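Local coordinates for ATP phosphoribosyltransferase regulatory subunit (PDB 3OD1), which is probably required for the first step of histidine biosynthesis and may allow histidine to feedback-regulate ATP phosphoribosyltransferase, at residues P83-P88 against Y108-Y113; A124-L129 against G317-L322. All coordinates share one frame; numbering follows the deposited sequence.

How the interactions relate
Interactions 1 and 2 sit side by side in the class II synthetase-like core, their centres about 9 Å apart, and they share one mixed sheet. Strand 104-113, which packs against 83-88 in interaction 1, is the antiparallel neighbour of strand 125-134, which pairs with 313-319 in interaction 2. The seam between them is made by probable backbone hydrogen bonds, Ser110 O to Gln128 N at 2.7 Å and Val112 N to Phe126 O at 2.9 Å. Tyr108, whose ring carries interaction 1, also bonds through its hydroxyl to Gln128 NE2 of interaction 2. One strand pair thus joins the helix-leading turn at 83-88 to the strand-helix junction at 317-322.

Interaction 1 (P83-P88 against Y108-Y113); sequences PDMTAP and YQSNVY
Met85, a selenomethionine, lies on the ring of Tyr108: its CB is 3.4 Å from the ring centroid and 3° off the normal, a CH-pi contact over the centre of the face. A chi1 of -78° sets Met85 CG anti to the carbonyl carbon, 3.4 Å from Tyr108 CD2; bends at the next two torsions then carry the selenium off the face. It ends 5.5 Å from the Tyr108 centroid, as an oblique Met-aromatic contact, and Met85 SE approaches Ser110 OG at 3.9 Å. This is the tight part, and it fastens the turn before helix 86-94 onto strand 104-113 of the central, largely antiparallel sheet of the class II synthetase fold. An alanine in place of Tyr108 would probably leave CB and CG of Met85 facing a gap and deprive Gln128 NE2 of the hydroxyl it bonds to. Toward Pro83 the fit is looser and leans on backbone: Pro83 O is 3.5 Å from Val112 CB, and Val112 CG1 is 3.8 Å from Asp84 CA. Asp84 itself turns from the strand; its OD2 caps the helix by accepting from Ala87 N at 2.8 Å, while OD1 bonds to Ser61. On the far side of the strand, partly exposed Gln109 and Asn111 point away from the turn, Gln109 reaching instead for helix 21-40.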
loop_
_atom_site.group_PDB
_atom_site.type_symbol
_atom_site.label_atom_id
_atom_site.label_comp_id
_atom_site.label_asym_id
_atom_site.label_seq_id
_atom_site.Cartn_x
_atom_site.Cartn_y
_atom_site.Cartn_z
ATOM N N PRO B 83 12.893 5.963 -3.152
ATOM C CA PRO B 83 13.639 4.933 -3.868
ATOM C C PRO B 83 13.747 3.632 -3.071
ATOM O O PRO B 83 13.935 2.561 -3.661
ATOM C CB PRO B 83 15.023 5.583 -4.062
ATOM C CG PRO B 83 15.124 6.592 -2.974
ATOM C CD PRO B 83 13.733 7.119 -2.799
ATOM N N ASP B 84 13.644 3.721 -1.748
ATOM C CA ASP B 84 13.813 2.551 -0.885
ATOM C C ASP B 84 13.173 2.830 0.478
ATOM O O ASP B 84 12.762 3.957 0.753
ATOM C CB ASP B 84 15.302 2.241 -0.703
ATOM C CG ASP B 84 16.048 3.358 0.051
ATOM O OD1 ASP B 84 16.282 4.437 -0.529
ATOM O OD2 ASP B 84 16.386 3.174 1.232
HETATM N N MSE B 85 13.119 1.823 1.346
HETATM C CA MSE B 85 12.585 2.028 2.692
HETATM C C MSE B 85 13.658 2.162 3.780
HETATM O O MSE B 85 13.359 2.580 4.904
HETATM C CB MSE B 85 11.579 0.928 3.054
HETATM C CG MSE B 85 10.179 1.143 2.412
HETATM SE SE MSE B 85 9.391 2.869 2.910
HETATM C CE MSE B 85 9.145 2.572 4.825
ATOM N N THR B 86 14.897 1.816 3.447
ATOM C CA THR B 86 15.969 1.854 4.436
ATOM C C THR B 86 16.321 3.289 4.849
ATOM O O THR B 86 16.408 3.598 6.042
ATOM C CB THR B 86 17.234 1.120 3.961
ATOM O OG1 THR B 86 16.901 -0.234 3.626
ATOM C CG2 THR B 86 18.294 1.128 5.068
ATOM N N ALA B 87 16.524 4.169 3.875
ATOM C CA ALA B 87 16.845 5.556 4.210
ATOM C C ALA B 87 15.669 6.276 4.908
ATOM O O ALA B 87 15.864 7.005 5.896
ATOM C CB ALA B 87 17.352 6.317 2.979
ATOM N N PRO B 88 14.430 6.064 4.417
ATOM C CA PRO B 88 13.308 6.629 5.175
ATOM C C PRO B 88 13.233 6.057 6.588
ATOM O O PRO B 88 12.949 6.802 7.518
ATOM C CB PRO B 88 12.080 6.242 4.333
ATOM C CG PRO B 88 12.627 6.225 2.915
ATOM C CD PRO B 88 14.023 5.633 3.063
ATOM N N TYR B 108 8.509 -3.307 6.693
ATOM C CA TYR B 108 7.685 -2.531 5.775
ATOM C C TYR B 108 7.176 -3.412 4.649
ATOM O O TYR B 108 7.733 -4.468 4.378
ATOM C CB TYR B 108 8.495 -1.375 5.183
ATOM C CG TYR B 108 9.723 -1.857 4.437
ATOM C CD1 TYR B 108 10.925 -2.057 5.101
ATOM C CD2 TYR B 108 9.667 -2.148 3.075
ATOM C CE1 TYR B 108 12.066 -2.511 4.422
ATOM C CE2 TYR B 108 10.795 -2.609 2.386
ATOM C CZ TYR B 108 11.993 -2.783 3.063
ATOM O OH TYR B 108 13.109 -3.248 2.382
ATOM N N GLN B 109 6.097 -2.969 4.014
ATOM C CA GLN B 109 5.655 -3.529 2.754
ATOM C C GLN B 109 5.177 -2.311 1.966
ATOM O O GLN B 109 4.145 -1.714 2.283
ATOM C CB GLN B 109 4.520 -4.532 2.977
ATOM C CG GLN B 109 3.991 -5.152 1.710
ATOM C CD GLN B 109 2.822 -6.106 1.964
ATOM O OE1 GLN B 109 2.696 -6.673 3.051
ATOM N NE2 GLN B 109 1.974 -6.297 0.946
ATOM N N SER B 110 5.953 -1.913 0.966
ATOM C CA SER B 110 5.749 -0.612 0.349
ATOM C C SER B 110 6.138 -0.594 -1.111
ATOM O O SER B 110 7.068 -1.290 -1.534
ATOM C CB SER B 110 6.595 0.449 1.067
ATOM O OG SER B 110 6.335 0.476 2.457
ATOM N N ASN B 111 5.456 0.251 -1.875
ATOM C CA ASN B 111 5.912 0.555 -3.225
ATOM C C ASN B 111 7.093 1.509 -3.182
ATOM O O ASN B 111 7.071 2.522 -2.475
ATOM C CB ASN B 111 4.793 1.182 -4.043
ATOM C CG ASN B 111 3.669 0.211 -4.334
ATOM O OD1 ASN B 111 3.817 -0.998 -4.187
ATOM N ND2 ASN B 111 2.537 0.742 -4.757
ATOM N N VAL B 112 8.124 1.182 -3.949
ATOM C CA VAL B 112 9.243 2.092 -4.159
ATOM C C VAL B 112 9.347 2.399 -5.647
ATOM O O VAL B 112 8.676 1.763 -6.474
ATOM C CB VAL B 112 10.572 1.496 -3.615
ATOM C CG1 VAL B 112 10.476 1.328 -2.101
ATOM C CG2 VAL B 112 10.847 0.159 -4.261
ATOM N N TYR B 113 10.179 3.377 -5.988
ATOM C CA TYR B 113 10.090 4.003 -7.297
ATOM C C TYR B 113 11.462 4.183 -7.931
ATOM O O TYR B 113 12.463 4.374 -7.247
ATOM C CB TYR B 113 9.364 5.358 -7.197
ATOM C CG TYR B 113 7.984 5.283 -6.556
ATOM C CD1 TYR B 113 6.837 5.136 -7.330
ATOM C CD2 TYR B 113 7.839 5.336 -5.180
ATOM C CE1 TYR B 113 5.574 5.064 -6.746
ATOM C CE2 TYR B 113 6.592 5.271 -4.580
ATOM C CZ TYR B 113 5.462 5.134 -5.368
ATOM O OH TYR B 113 4.231 5.043 -4.763
#

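Interaction 2 (A124-L129 against G317-L322); sequences AEFEQL and GVRIDL
Phe126 and Arg319 stack across the contact, the guanidinium lying flat on one face of the ring with their planes 20° apart. Arg319 CZ is 3.7 Å from the Phe126 centroid and 10° off its normal, a cation-pi pair, and NE lies over the same face toward the rim. A chi1 of 60° places Phe126 CG between its backbone N and carbonyl carbon, on the side where Arg319 lies. Two of the arginine's nitrogens, NE and NH1, are held side-on by Asp321: Asp321 OD2, lying close to the guanidinium plane, accepts from Arg319 NE at 2.9 Å through its syn lone pair, and Arg319 NH1 is 2.9 Å from Asp321 OD1. The methyl CD1 of Leu322 covers the other guanidinium face.

The backbones are matched as an antiparallel pair. Leu129 N donates to Val318 O at 3.0 Å, and Val318 N returns a bond to Leu129 O at 2.7 Å. Val318 O takes a further CA-H contact from Gln128 CA at 3.3 Å. Beyond Arg319, the N-cap residue, the strand turns into helix 320-327, yet Ile320 N still reaches back to Glu127 O at 3.1 Å. A strand running straight into a helix here is consistent with motif 3 of the class II synthetases, paired with the second strand of motif 2. The Glu127 carboxylate finds partners elsewhere, OE1 in a salt bridge with Lys27 NZ and OE2 accepting a hydrogen bond from Gln109 NE2. Leu129, on the face opposite Gln128 and Arg319, meets Ile320 CD1 with its CB at 3.8 Å, and both side chains touch helix 21-40. Asp321 holds the guanidinium flat on the ring and offsets part of its charge, which would probably weaken, but not remove, the electrostatic part of the cation-pi contact.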
loop_
_atom_site.group_PDB
_atom_site.type_symbol
_atom_site.label_atom_id
_atom_site.label_comp_id
_atom_site.label_asym_id
_atom_site.label_seq_id
_atom_site.Cartn_x
_atom_site.Cartn_y
_atom_site.Cartn_z
ATOM N N ALA B 124 8.733 1.437 -13.140
ATOM C CA ALA B 124 9.237 2.540 -12.339
ATOM C C ALA B 124 8.582 2.550 -10.950
ATOM O O ALA B 124 8.828 3.445 -10.143
ATOM C CB ALA B 124 8.984 3.841 -13.047
ATOM N N GLU B 125 7.725 1.567 -10.694
ATOM C CA GLU B 125 7.043 1.442 -9.406
ATOM C C GLU B 125 6.857 -0.034 -9.105
ATOM O O GLU B 125 6.305 -0.758 -9.926
ATOM C CB GLU B 125 5.653 2.122 -9.428
ATOM C CG GLU B 125 4.905 1.886 -8.126
ATOM C CD GLU B 125 3.513 2.537 -8.068
ATOM O OE1 GLU B 125 3.014 3.021 -9.104
ATOM O OE2 GLU B 125 2.921 2.559 -6.974
ATOM N N PHE B 126 7.305 -0.491 -7.940
ATOM C CA PHE B 126 7.157 -1.911 -7.602
ATOM C C PHE B 126 7.164 -2.112 -6.097
ATOM O O PHE B 126 7.725 -1.314 -5.363
ATOM C CB PHE B 126 8.254 -2.766 -8.273
ATOM C CG PHE B 126 9.647 -2.383 -7.877
ATOM C CD1 PHE B 126 10.176 -2.797 -6.666
ATOM C CD2 PHE B 126 10.430 -1.606 -8.711
ATOM C CE1 PHE B 126 11.476 -2.442 -6.294
ATOM C CE2 PHE B 126 11.720 -1.247 -8.353
ATOM C CZ PHE B 126 12.245 -1.665 -7.142
ATOM N N GLU B 127 6.523 -3.178 -5.647
ATOM C CA GLU B 127 6.340 -3.412 -4.215
ATOM C C GLU B 127 7.538 -4.152 -3.607
ATOM O O GLU B 127 8.055 -5.110 -4.174
ATOM C CB GLU B 127 5.038 -4.196 -3.965
ATOM C CG GLU B 127 4.619 -4.252 -2.518
ATOM C CD GLU B 127 3.198 -4.759 -2.334
ATOM O OE1 GLU B 127 2.667 -5.413 -3.260
ATOM O OE2 GLU B 127 2.618 -4.508 -1.251
ATOM N N GLN B 128 7.993 -3.670 -2.458
ATOM C CA GLN B 128 9.113 -4.292 -1.781
ATOM C C GLN B 128 8.752 -4.510 -0.328
ATOM O O GLN B 128 8.063 -3.686 0.291
ATOM C CB GLN B 128 10.347 -3.409 -1.897
ATOM C CG GLN B 128 11.605 -4.026 -1.337
ATOM C CD GLN B 128 12.812 -3.149 -1.610
ATOM O OE1 GLN B 128 13.127 -2.853 -2.765
ATOM N NE2 GLN B 128 13.475 -2.702 -0.542
ATOM N N LEU B 129 9.219 -5.624 0.216
ATOM C CA LEU B 129 8.933 -5.961 1.599
ATOM C C LEU B 129 10.246 -6.362 2.289
ATOM O O LEU B 129 11.115 -6.988 1.683
ATOM C CB LEU B 129 7.873 -7.073 1.615
ATOM C CG LEU B 129 7.459 -7.894 2.824
ATOM C CD1 LEU B 129 6.159 -8.627 2.478
ATOM C CD2 LEU B 129 8.548 -8.901 3.182
ATOM N N GLY B 317 15.684 -6.772 1.840
ATOM C CA GLY B 317 14.528 -6.387 1.054
ATOM C C GLY B 317 14.187 -7.502 0.075
ATOM O O GLY B 317 15.078 -8.189 -0.418
ATOM N N VAL B 318 12.896 -7.682 -0.183
ATOM C CA VAL B 318 12.405 -8.677 -1.128
ATOM C C VAL B 318 11.604 -7.987 -2.225
ATOM O O VAL B 318 10.704 -7.212 -1.921
ATOM C CB VAL B 318 11.486 -9.688 -0.431
ATOM C CG1 VAL B 318 10.971 -10.731 -1.446
ATOM C CG2 VAL B 318 12.226 -10.366 0.733
ATOM N N ARG B 319 11.938 -8.262 -3.484
ATOM C CA ARG B 319 11.162 -7.779 -4.638
ATOM C C ARG B 319 9.955 -8.665 -4.859
ATOM O O ARG B 319 10.097 -9.793 -5.321
ATOM C CB ARG B 319 12.015 -7.795 -5.910
ATOM C CG ARG B 319 12.907 -6.584 -6.089
ATOM C CD ARG B 319 12.088 -5.383 -6.513
ATOM N NE ARG B 319 11.284 -5.623 -7.716
ATOM C CZ ARG B 319 11.658 -5.303 -8.957
ATOM N NH1 ARG B 319 10.853 -5.559 -9.978
ATOM N NH2 ARG B 319 12.836 -4.732 -9.186
ATOM N N ILE B 320 8.773 -8.154 -4.522
ATOM C CA ILE B 320 7.562 -8.965 -4.486
ATOM C C ILE B 320 7.177 -9.491 -5.864
ATOM O O ILE B 320 6.805 -10.653 -6.020
ATOM C CB ILE B 320 6.375 -8.176 -3.891
ATOM C CG1 ILE B 320 6.683 -7.752 -2.452
ATOM C CG2 ILE B 320 5.096 -8.997 -3.943
ATOM C CD1 ILE B 320 6.882 -8.904 -1.530
ATOM N N ASP B 321 7.256 -8.635 -6.872
ATOM C CA ASP B 321 6.861 -9.061 -8.205
ATOM C C ASP B 321 7.766 -10.176 -8.726
ATOM O O ASP B 321 7.300 -11.110 -9.368
ATOM C CB ASP B 321 6.744 -7.869 -9.176
ATOM C CG ASP B 321 7.949 -6.930 -9.127
ATOM O OD1 ASP B 321 8.003 -6.021 -9.989
ATOM O OD2 ASP B 321 8.832 -7.086 -8.246
ATOM N N LEU B 322 9.057 -10.098 -8.412
ATOM C CA LEU B 322 9.986 -11.138 -8.811
ATOM C C LEU B 322 9.689 -12.424 -8.053
ATOM O O LEU B 322 9.827 -13.519 -8.590
ATOM C CB LEU B 322 11.432 -10.690 -8.555
ATOM C CG LEU B 322 11.947 -9.523 -9.411
ATOM C CD1 LEU B 322 13.388 -9.115 -9.048
ATOM C CD2 LEU B 322 11.852 -9.852 -10.899
#